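Diaminobutyrate-pyruvate transaminase and L-2,4-diaminobutyrate decarboxylase (Vibrio parahaemolyticus, PDB 2QMA) probably carries out pyridoxal phosphate-dependent chemistry, this C-terminal domain resembling glutamate decarboxylase and probably decarboxylating L-2,4-diaminobutyrate within a larger transaminase-decarboxylase protein. Local coordinates at residues 181-184 / 188-191; 177-182 / 194-199. All blocks are in the same frame, centred on the assembly; numbering follows the deposited sequence.

Contact 1: residues 181-184 / 188-191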
ATOM      1  N   TRP A 181      -4.469 -23.820  -0.014  1.00 12.02           N
ATOM      2  CA  TRP A 181      -5.412 -24.629  -0.819  1.00 12.73           C
ATOM      3  C   TRP A 181      -4.893 -26.085  -0.888  1.00 13.30           C
ATOM      4  O   TRP A 181      -5.662 -27.055  -0.702  1.00 12.58           O
ATOM      5  CB  TRP A 181      -5.575 -23.974  -2.212  1.00 13.32           C
ATOM      6  CG  TRP A 181      -6.267 -24.766  -3.286  1.00 11.91           C
ATOM      7  CD1 TRP A 181      -7.592 -24.821  -3.556  1.00 14.49           C
ATOM      8  CD2 TRP A 181      -5.617 -25.578  -4.249  1.00 14.80           C
ATOM      9  NE1 TRP A 181      -7.821 -25.638  -4.644  1.00 14.45           N
ATOM     10  CE2 TRP A 181      -6.613 -26.112  -5.091  1.00 14.63           C
ATOM     11  CE3 TRP A 181      -4.270 -25.890  -4.493  1.00 10.67           C
ATOM     12  CZ2 TRP A 181      -6.308 -26.948  -6.182  1.00 14.78           C
ATOM     13  CZ3 TRP A 181      -3.967 -26.732  -5.562  1.00 14.44           C
ATOM     14  CH2 TRP A 181      -4.997 -27.269  -6.379  1.00 14.15           C
ATOM     15  N   ILE A 182      -3.591 -26.236  -1.128  1.00 11.55           N
ATOM     16  CA  ILE A 182      -3.074 -27.579  -1.361  1.00 11.69           C
ATOM     17  C   ILE A 182      -3.046 -28.360  -0.039  1.00 12.40           C
ATOM     18  O   ILE A 182      -3.356 -29.550  -0.076  1.00 11.62           O
ATOM     19  CB  ILE A 182      -1.659 -27.605  -1.989  1.00 11.91           C
ATOM     20  CG1 ILE A 182      -1.329 -29.033  -2.517  1.00 12.38           C
ATOM     21  CG2 ILE A 182      -0.582 -27.153  -1.008  1.00 13.54           C
ATOM     22  CD1 ILE A 182      -2.289 -29.559  -3.596  1.00 12.10           C
ATOM     23  N   ALA A 183      -2.661 -27.710   1.086  1.00 11.74           N
ATOM     24  CA  ALA A 183      -2.721 -28.402   2.397  1.00 11.48           C
ATOM     25  C   ALA A 183      -4.148 -28.801   2.736  1.00 12.72           C
ATOM     26  O   ALA A 183      -4.401 -29.883   3.337  1.00 13.54           O
ATOM     27  CB  ALA A 183      -2.101 -27.571   3.552  1.00 10.99           C
ATOM     28  N   ASP A 184      -5.107 -27.949   2.380  1.00 12.11           N
ATOM     29  CA  ASP A 184      -6.523 -28.290   2.645  1.00 14.31           C
ATOM     30  C   ASP A 184      -6.933 -29.484   1.773  1.00 14.79           C
ATOM     31  O   ASP A 184      -7.612 -30.418   2.220  1.00 15.88           O
ATOM     32  CB  ASP A 184      -7.428 -27.102   2.330  1.00 14.27           C
ATOM     33  CG  ASP A 184      -8.899 -27.429   2.552  1.00 16.42           C
ATOM     34  OD1 ASP A 184      -9.214 -27.835   3.667  1.00 16.02           O
ATOM     35  OD2 ASP A 184      -9.698 -27.335   1.603  1.00 17.44           O
ATOM     36  N   GLY A 188      -6.692 -31.959   4.524  1.00 14.07           N
ATOM     37  CA  GLY A 188      -7.657 -31.120   5.245  1.00 14.17           C
ATOM     38  C   GLY A 188      -6.983 -30.297   6.351  1.00 14.64           C
ATOM     39  O   GLY A 188      -7.540 -30.093   7.432  1.00 13.96           O
ATOM     40  N   HIS A 189      -5.770 -29.812   6.081  1.00 13.81           N
ATOM     41  CA  HIS A 189      -4.962 -29.200   7.103  1.00 14.69           C
ATOM     42  C   HIS A 189      -5.077 -27.674   6.976  1.00 15.34           C
ATOM     43  O   HIS A 189      -4.745 -27.129   5.885  1.00 15.93           O
ATOM     44  CB  HIS A 189      -3.496 -29.602   6.873  1.00 15.15           C
ATOM     45  CG  HIS A 189      -2.531 -29.018   7.852  1.00 16.18           C
ATOM     46  ND1 HIS A 189      -2.059 -29.721   8.939  1.00 18.08           N
ATOM     47  CD2 HIS A 189      -1.901 -27.816   7.876  1.00 16.69           C
ATOM     48  CE1 HIS A 189      -1.214 -28.960   9.616  1.00 18.50           C
ATOM     49  NE2 HIS A 189      -1.089 -27.806   8.983  1.00 19.19           N
ATOM     50  N   SER A 190      -5.540 -27.003   8.047  1.00 14.37           N
ATOM     51  CA  SER A 190      -5.597 -25.541   8.075  1.00 13.35           C
ATOM     52  C   SER A 190      -4.215 -24.928   8.384  1.00 12.58           C
ATOM     53  O   SER A 190      -3.761 -24.935   9.538  1.00 11.49           O
ATOM     54  CB  SER A 190      -6.639 -25.007   9.063  1.00 13.37           C
ATOM     55  OG  SER A 190      -6.543 -23.593   9.099  1.00 11.84           O
ATOM     56  N   ILE A 191      -3.541 -24.441   7.350  1.00 11.64           N
ATOM     57  CA  ILE A 191      -2.292 -23.666   7.574  1.00 11.48           C
ATOM     58  C   ILE A 191      -2.577 -22.395   8.400  1.00 10.76           C
ATOM     59  O   ILE A 191      -1.829 -22.052   9.338  1.00  8.71           O
ATOM     60  CB  ILE A 191      -1.540 -23.359   6.255  1.00 11.67           C
ATOM     61  CG1 ILE A 191      -1.066 -24.675   5.622  1.00 12.73           C
ATOM     62  CG2 ILE A 191      -0.324 -22.350   6.518  1.00  9.32           C
ATOM     63  CD1 ILE A 191      -0.273 -24.448   4.315  1.00 14.25           C
TER
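Ala183 and His189 meet first through their backbones: His189 N donates to Ala183 O at 3.1 Å with an N-H...O angle of 171°. The bond is straight at the hydrogen, yet the donor stands well above the carbonyl plane, 50° out of it. Beside it, Gly188 N reaches Asp184 O at 2.9 Å, but the bond is strongly bent and therefore weak. Two carbonyls near the end of helix 167-187 are thus taken up by consecutive N-H groups, and the chain reverses at Gly188, which has positive phi. Next to these bonds is an apolar contact at Ala183 CB. Ala183 CB is met by Ile191 CD1 at 3.7 Å, and His189 CB sits 4.1 Å from the same Ala183 CB. With CG anti to the backbone N (chi1 179°), the His189 imidazole continues past Ala183, and Ile191 CG1 lies in plane at its edge; its NE2 is bonded to Gly195 O. Farther out, Ser190 is the N-cap of helix 191-194, its side chain capping a backbone N there, and OG also bonds Lys193 NZ. The chemistry implies a helix terminus closed chiefly by one straight main-chain bond, with buried methyl groups packed against it.

Contact 2: residues 177-182 / 194-199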
ATOM      1  N   LEU A 177      -2.574 -18.218  -1.143  1.00  8.80           N
ATOM      2  CA  LEU A 177      -3.868 -18.951  -1.274  1.00  8.51           C
ATOM      3  C   LEU A 177      -3.597 -20.362  -1.777  1.00  7.98           C
ATOM      4  O   LEU A 177      -4.159 -21.326  -1.265  1.00  7.61           O
ATOM      5  CB  LEU A 177      -4.894 -18.243  -2.170  1.00  8.44           C
ATOM      6  CG  LEU A 177      -5.411 -16.932  -1.559  1.00 10.35           C
ATOM      7  CD1 LEU A 177      -6.242 -16.204  -2.631  1.00  8.63           C
ATOM      8  CD2 LEU A 177      -6.191 -17.185  -0.275  1.00 11.04           C
ATOM      9  N   ALA A 178      -2.695 -20.476  -2.744  1.00  7.74           N
ATOM     10  CA  ALA A 178      -2.352 -21.804  -3.311  1.00  9.46           C
ATOM     11  C   ALA A 178      -1.766 -22.721  -2.240  1.00  9.79           C
ATOM     12  O   ALA A 178      -2.093 -23.883  -2.200  1.00  9.57           O
ATOM     13  CB  ALA A 178      -1.389 -21.652  -4.480  1.00  9.62           C
ATOM     14  N   ARG A 179      -0.892 -22.158  -1.416  1.00 10.24           N
ATOM     15  CA  ARG A 179      -0.232 -22.869  -0.332  1.00 10.29           C
ATOM     16  C   ARG A 179      -1.295 -23.460   0.619  1.00 10.10           C
ATOM     17  O   ARG A 179      -1.283 -24.653   0.874  1.00 11.78           O
ATOM     18  CB  ARG A 179       0.762 -21.933   0.401  1.00 10.48           C
ATOM     19  CG  ARG A 179       1.404 -22.606   1.634  1.00  8.95           C
ATOM     20  CD  ARG A 179       1.930 -21.508   2.619  1.00 12.50           C
ATOM     21  NE  ARG A 179       0.845 -20.789   3.318  1.00 10.36           N
ATOM     22  CZ  ARG A 179       1.018 -19.828   4.229  1.00  9.66           C
ATOM     23  NH1 ARG A 179       2.260 -19.452   4.605  1.00  9.52           N
ATOM     24  NH2 ARG A 179      -0.046 -19.252   4.818  1.00  8.95           N
ATOM     25  N   ASP A 180      -2.250 -22.651   1.069  1.00 11.17           N
ATOM     26  CA  ASP A 180      -3.279 -23.115   2.002  1.00 10.32           C
ATOM     27  C   ASP A 180      -4.232 -24.082   1.270  1.00 11.80           C
ATOM     28  O   ASP A 180      -4.743 -25.058   1.861  1.00 12.09           O
ATOM     29  CB  ASP A 180      -4.045 -21.911   2.547  1.00 11.64           C
ATOM     30  CG  ASP A 180      -3.243 -21.093   3.554  1.00 12.13           C
ATOM     31  OD1 ASP A 180      -1.979 -21.131   3.576  1.00 10.82           O
ATOM     32  OD2 ASP A 180      -3.882 -20.371   4.304  1.00 16.49           O
ATOM     33  N   TRP A 181      -4.469 -23.820  -0.014  1.00 12.02           N
ATOM     34  CA  TRP A 181      -5.412 -24.629  -0.819  1.00 12.73           C
ATOM     35  C   TRP A 181      -4.893 -26.085  -0.888  1.00 13.30           C
ATOM     36  O   TRP A 181      -5.662 -27.055  -0.702  1.00 12.58           O
ATOM     37  CB  TRP A 181      -5.575 -23.974  -2.212  1.00 13.32           C
ATOM     38  CG  TRP A 181      -6.267 -24.766  -3.286  1.00 11.91           C
ATOM     39  CD1 TRP A 181      -7.592 -24.821  -3.556  1.00 14.49           C
ATOM     40  CD2 TRP A 181      -5.617 -25.578  -4.249  1.00 14.80           C
ATOM     41  NE1 TRP A 181      -7.821 -25.638  -4.644  1.00 14.45           N
ATOM     42  CE2 TRP A 181      -6.613 -26.112  -5.091  1.00 14.63           C
ATOM     43  CE3 TRP A 181      -4.270 -25.890  -4.493  1.00 10.67           C
ATOM     44  CZ2 TRP A 181      -6.308 -26.948  -6.182  1.00 14.78           C
ATOM     45  CZ3 TRP A 181      -3.967 -26.732  -5.562  1.00 14.44           C
ATOM     46  CH2 TRP A 181      -4.997 -27.269  -6.379  1.00 14.15           C
ATOM     47  N   ILE A 182      -3.591 -26.236  -1.128  1.00 11.55           N
ATOM     48  CA  ILE A 182      -3.074 -27.579  -1.361  1.00 11.69           C
ATOM     49  C   ILE A 182      -3.046 -28.360  -0.039  1.00 12.40           C
ATOM     50  O   ILE A 182      -3.356 -29.550  -0.076  1.00 11.62           O
ATOM     51  CB  ILE A 182      -1.659 -27.605  -1.989  1.00 11.91           C
ATOM     52  CG1 ILE A 182      -1.329 -29.033  -2.517  1.00 12.38           C
ATOM     53  CG2 ILE A 182      -0.582 -27.153  -1.008  1.00 13.54           C
ATOM     54  CD1 ILE A 182      -2.289 -29.559  -3.596  1.00 12.10           C
ATOM     55  N   LEU A 194      -2.894 -23.994  12.012  1.00 13.28           N
ATOM     56  CA  LEU A 194      -1.851 -24.919  12.460  1.00 14.59           C
ATOM     57  C   LEU A 194      -0.419 -24.647  11.969  1.00 14.06           C
ATOM     58  O   LEU A 194       0.540 -25.283  12.433  1.00 14.61           O
ATOM     59  CB  LEU A 194      -2.239 -26.332  12.036  1.00 16.03           C
ATOM     60  CG  LEU A 194      -3.608 -26.805  12.523  1.00 19.40           C
ATOM     61  CD1 LEU A 194      -3.743 -28.281  12.208  1.00 19.54           C
ATOM     62  CD2 LEU A 194      -3.736 -26.528  14.025  1.00 20.81           C
ATOM     63  N   GLY A 195      -0.274 -23.744  11.003  1.00 12.99           N
ATOM     64  CA  GLY A 195       1.026 -23.579  10.317  1.00 12.46           C
ATOM     65  C   GLY A 195       1.270 -24.621   9.238  1.00 12.37           C
ATOM     66  O   GLY A 195       0.391 -25.436   8.894  1.00 12.50           O
ATOM     67  N   LEU A 196       2.470 -24.619   8.675  1.00 12.45           N
ATOM     68  CA  LEU A 196       2.716 -25.540   7.559  1.00 13.05           C
ATOM     69  C   LEU A 196       2.562 -27.007   7.988  1.00 13.55           C
ATOM     70  O   LEU A 196       3.026 -27.370   9.055  1.00 15.09           O
ATOM     71  CB  LEU A 196       4.146 -25.299   7.012  1.00 12.08           C
ATOM     72  CG  LEU A 196       4.485 -23.899   6.535  1.00 13.20           C
ATOM     73  CD1 LEU A 196       5.944 -23.978   6.011  1.00 10.69           C
ATOM     74  CD2 LEU A 196       3.432 -23.379   5.456  1.00 10.76           C
ATOM     75  N   PRO A 197       2.012 -27.857   7.119  1.00 15.57           N
ATOM     76  CA  PRO A 197       1.973 -29.324   7.335  1.00 15.92           C
ATOM     77  C   PRO A 197       3.390 -29.950   7.333  1.00 16.25           C
ATOM     78  O   PRO A 197       4.342 -29.327   6.814  1.00 15.38           O
ATOM     79  CB  PRO A 197       1.094 -29.795   6.161  1.00 16.29           C
ATOM     80  CG  PRO A 197       1.386 -28.817   5.049  1.00 18.08           C
ATOM     81  CD  PRO A 197       1.440 -27.492   5.811  1.00 15.24           C
ATOM     82  N   ASP A 198       3.554 -31.160   7.875  1.00 17.77           N
ATOM     83  CA  ASP A 198       4.901 -31.813   7.883  1.00 19.32           C
ATOM     84  C   ASP A 198       5.470 -32.115   6.495  1.00 18.77           C
ATOM     85  O   ASP A 198       6.676 -32.194   6.321  1.00 19.35           O
ATOM     86  CB  ASP A 198       5.017 -33.094   8.783  1.00 21.40           C
ATOM     87  CG  ASP A 198       6.530 -33.604   8.897  1.00 22.90           C
ATOM     88  OD1 ASP A 198       7.382 -32.866   9.432  1.00 26.82           O
ATOM     89  OD2 ASP A 198       6.895 -34.710   8.410  1.00 27.77           O
ATOM     90  N   TYR A 199       4.603 -32.245   5.493  1.00 17.91           N
ATOM     91  CA  TYR A 199       5.065 -32.444   4.134  1.00 16.81           C
ATOM     92  C   TYR A 199       5.404 -31.146   3.387  1.00 15.99           C
ATOM     93  O   TYR A 199       5.697 -31.175   2.198  1.00 16.29           O
ATOM     94  CB  TYR A 199       4.039 -33.274   3.345  1.00 16.71           C
ATOM     95  CG  TYR A 199       2.622 -32.718   3.335  1.00 15.81           C
ATOM     96  CD1 TYR A 199       2.250 -31.719   2.421  1.00 16.66           C
ATOM     97  CD2 TYR A 199       1.648 -33.187   4.229  1.00 13.55           C
ATOM     98  CE1 TYR A 199       0.955 -31.206   2.392  1.00 13.09           C
ATOM     99  CE2 TYR A 199       0.339 -32.678   4.173  1.00 15.24           C
ATOM    100  CZ  TYR A 199       0.028 -31.673   3.249  1.00 14.38           C
ATOM    101  OH  TYR A 199      -1.233 -31.118   3.179  1.00 14.75           O
TER
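The Arg179 guanidinium has Leu196 CD2 approaching it obliquely, while Asp180 holds its edge in plane. Pro197 CB sits 3.5 Å over one face of the other flat group, the Tyr199 ring, displaced from its centre. The setting is the large domain of a fold type I pyridoxal phosphate enzyme, where the C-terminal part of helix 167-187 is flanked by the loop leading into strand 203-208 of the mixed sheet. Between Arg179 and Leu196 the touch is apolar: CD of Arg179 lies 3.7 Å from CD2 of Leu196, and the two side chains cross at about a right angle. A bend at chi3 (72°) turns the guanidinium back onto the neighbouring residue, giving a side-on salt bridge in which two nitrogens grip one oxygen. Arg179 NE reaches Asp180 OD1 at 2.9 Å, nearly along the C-O axis, and Arg179 NH2 takes the syn lone pair of the same OD1 at 3.0 Å. NH1 bonds Met222 O of its own chain and Trp221 O of the second subunit, and NH2 bonds Ser220 O of that subunit, fixing the group at the dimer interface. Leu196 packs on its counterpart there and adds backbone hydrogen bonds to that subunit. Tyr199 OH bonds to Ser187 OG and stays 4.2 Å from Ile182 O, a distance too long for a hydrogen bond.

Contacts 1 and 2 use overlapping parts of helix 167-187, share Trp181 and Ile182, and have centres about 5 Å apart. They join directly: His189 NE2 of contact 1 and Gly195 O of contact 2 are 2.8 Å apart, a probable hydrogen bond that ties the loop at 188-191 to the one at 194-199. Ile191 bridges them too, its CG2 lying 3.5 Å from Arg179 NH2, which brings an apolar branch against the salt-bridged pair. Tyr199 OH approaches Ala183 CA to 3.2 Å. The pair thus forms one continuous patch, its 194-199 side reaching the second subunit, and lies away from Lys325, the predicted site of pyridoxal phosphate attachment, which is unmodified in this structure.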